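Side-chain contact in putative surface-anchored fimbrial subunit (Corynebacterium diphtheriae, PDB 3HR6), which forms the shaft of the bacterial pilus as its major pilin, built of tandem Ig-like modules strengthened by isopeptide and disulfide bonds: residues N93-P96 against A97-V101. Numbering follows the deposited sequence.
Sequences NLTP and ALYLV
The phenol of Y99 reaches back across the bend at T95 and P96 and donates a hydrogen bond to the carbonyl of T95, with Y99 OH 2.6 Å from T95 O. The donor lies in the plane of that carbonyl on one of its lone pairs, with a C=O...OH angle of 139°, and T95 O sits at the ring edge, close to its plane. Over one ring face lies CD1 of L94, 4.1 Å from Y99 CZ and displaced toward the rim, while L94 CB comes within 3.6 Å of Y99 OH. Tyrosine suits the place because one side chain offers both an apolar face for the leucine and a hydroxyl carried far enough by the ring to meet T95 O. CG of Y99 stands anti to its own carbonyl carbon (chi1 -70°), which swings the ring toward L94 and T95. P96, whose ring restrains phi near -56°, stiffens the link into the next strand, where A97 hydrogen-bonds through its backbone with A121.

Farther out, L94 also packs on T5, I7 and L41, a buried spot suited to a branched apolar side chain, and R43 NH2 donates a second hydrogen bond to Y99 OH. The tyrosine thus joins the connection between strands 89-94 and 97-103 to strand 38-44 in the N-terminal pilin domain. Both giving and accepting a bond, the buried hydroxyl is satisfied, and the guanidinium would probably polarise it into a stronger donor.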
ATOM      1  N   ASN A  93      15.243 -35.598   8.981  1.00 16.75           N
ATOM      2  CA  ASN A  93      16.600 -36.177   8.912  1.00 17.44           C
ATOM      3  C   ASN A  93      17.622 -35.379   9.759  1.00 17.00           C
ATOM      4  O   ASN A  93      18.737 -35.076   9.302  1.00 17.59           O
ATOM      5  CB  ASN A  93      17.035 -36.270   7.432  1.00 17.77           C
ATOM      6  CG  ASN A  93      18.130 -37.280   7.191  1.00 19.12           C
ATOM      7  OD1 ASN A  93      18.169 -38.346   7.808  1.00 20.92           O
ATOM      8  ND2 ASN A  93      19.022 -36.968   6.248  1.00 22.81           N
ATOM      9  N   LEU A  94      17.233 -35.070  11.002  1.00 15.71           N
ATOM     10  CA  LEU A  94      18.040 -34.247  11.905  1.00 14.97           C
ATOM     11  C   LEU A  94      18.842 -35.083  12.888  1.00 14.94           C
ATOM     12  O   LEU A  94      18.376 -36.110  13.390  1.00 14.99           O
ATOM     13  CB  LEU A  94      17.145 -33.322  12.737  1.00 15.10           C
ATOM     14  CG  LEU A  94      16.310 -32.303  11.966  1.00 14.32           C
ATOM     15  CD1 LEU A  94      15.474 -31.467  12.964  1.00 12.74           C
ATOM     16  CD2 LEU A  94      17.188 -31.414  11.111  1.00 14.68           C
ATOM     17  N   THR A  95      20.037 -34.597  13.202  1.00 15.38           N
ATOM     18  CA  THR A  95      20.889 -35.233  14.202  1.00 15.58           C
ATOM     19  C   THR A  95      20.331 -34.865  15.572  1.00 15.03           C
ATOM     20  O   THR A  95      19.819 -33.752  15.765  1.00 14.15           O
ATOM     21  CB  THR A  95      22.380 -34.762  14.085  1.00 16.38           C
ATOM     22  OG1 THR A  95      22.530 -33.457  14.653  1.00 18.91           O
ATOM     23  CG2 THR A  95      22.829 -34.694  12.627  1.00 17.17           C
ATOM     24  N   PRO A  96      20.369 -35.800  16.521  1.00 14.58           N
ATOM     25  CA  PRO A  96      19.904 -35.445  17.859  1.00 14.38           C
ATOM     26  C   PRO A  96      20.652 -34.229  18.426  1.00 14.26           C
ATOM     27  O   PRO A  96      21.878 -34.215  18.448  1.00 15.00           O
ATOM     28  CB  PRO A  96      20.181 -36.713  18.666  1.00 14.44           C
ATOM     29  CG  PRO A  96      20.096 -37.823  17.652  1.00 14.54           C
ATOM     30  CD  PRO A  96      20.650 -37.242  16.388  1.00 14.48           C
ATOM     31  N   ALA A  97      19.912 -33.198  18.836  1.00 13.31           N
ATOM     32  CA  ALA A  97      20.516 -31.949  19.316  1.00 13.06           C
ATOM     33  C   ALA A  97      19.460 -31.078  20.001  1.00 12.49           C
ATOM     34  O   ALA A  97      18.292 -31.440  20.010  1.00 13.09           O
ATOM     35  CB  ALA A  97      21.125 -31.182  18.155  1.00 12.01           C
ATOM     36  N   LEU A  98      19.889 -29.964  20.599  1.00 12.62           N
ATOM     37  CA  LEU A  98      18.986 -28.880  21.000  1.00 12.93           C
ATOM     38  C   LEU A  98      18.845 -27.939  19.815  1.00 12.21           C
ATOM     39  O   LEU A  98      19.850 -27.524  19.219  1.00 11.92           O
ATOM     40  CB  LEU A  98      19.523 -28.108  22.222  1.00 13.35           C
ATOM     41  CG  LEU A  98      18.614 -27.020  22.838  1.00 14.03           C
ATOM     42  CD1 LEU A  98      17.324 -27.614  23.368  1.00 13.01           C
ATOM     43  CD2 LEU A  98      19.341 -26.248  23.962  1.00 15.14           C
ATOM     44  N   TYR A  99      17.603 -27.622  19.446  1.00 11.75           N
ATOM     45  CA  TYR A  99      17.358 -26.737  18.318  1.00 11.84           C
ATOM     46  C   TYR A  99      16.686 -25.441  18.716  1.00 11.29           C
ATOM     47  O   TYR A  99      16.062 -25.329  19.763  1.00 11.93           O
ATOM     48  CB  TYR A  99      16.538 -27.443  17.233  1.00 11.39           C
ATOM     49  CG  TYR A  99      17.335 -28.528  16.532  1.00 11.38           C
ATOM     50  CD1 TYR A  99      18.110 -28.238  15.420  1.00 11.03           C
ATOM     51  CD2 TYR A  99      17.319 -29.853  16.996  1.00 11.22           C
ATOM     52  CE1 TYR A  99      18.849 -29.218  14.781  1.00 11.63           C
ATOM     53  CE2 TYR A  99      18.062 -30.850  16.346  1.00 11.48           C
ATOM     54  CZ  TYR A  99      18.810 -30.523  15.238  1.00 11.14           C
ATOM     55  OH  TYR A  99      19.580 -31.477  14.581  1.00 15.31           O
ATOM     56  N   LEU A 100      16.835 -24.447  17.866  1.00 11.52           N
ATOM     57  CA  LEU A 100      16.169 -23.177  18.045  1.00 11.56           C
ATOM     58  C   LEU A 100      15.382 -22.886  16.770  1.00 11.73           C
ATOM     59  O   LEU A 100      15.926 -22.935  15.660  1.00 11.11           O
ATOM     60  CB  LEU A 100      17.191 -22.070  18.362  1.00 11.99           C
ATOM     61  CG  LEU A 100      16.586 -20.677  18.515  1.00 11.15           C
ATOM     62  CD1 LEU A 100      16.047 -20.489  19.909  1.00 12.02           C
ATOM     63  CD2 LEU A 100      17.648 -19.594  18.159  1.00 14.77           C
ATOM     64  N   VAL A 101      14.074 -22.661  16.937  1.00 11.56           N
ATOM     65  CA  VAL A 101      13.181 -22.391  15.828  1.00 11.32           C
ATOM     66  C   VAL A 101      12.888 -20.896  15.809  1.00 10.51           C
ATOM     67  O   VAL A 101      12.396 -20.341  16.800  1.00 11.57           O
ATOM     68  CB  VAL A 101      11.847 -23.200  15.955  1.00 10.89           C
ATOM     69  CG1 VAL A 101      10.809 -22.728  14.938  1.00 12.11           C
ATOM     70  CG2 VAL A 101      12.114 -24.704  15.825  1.00 10.86           C
TER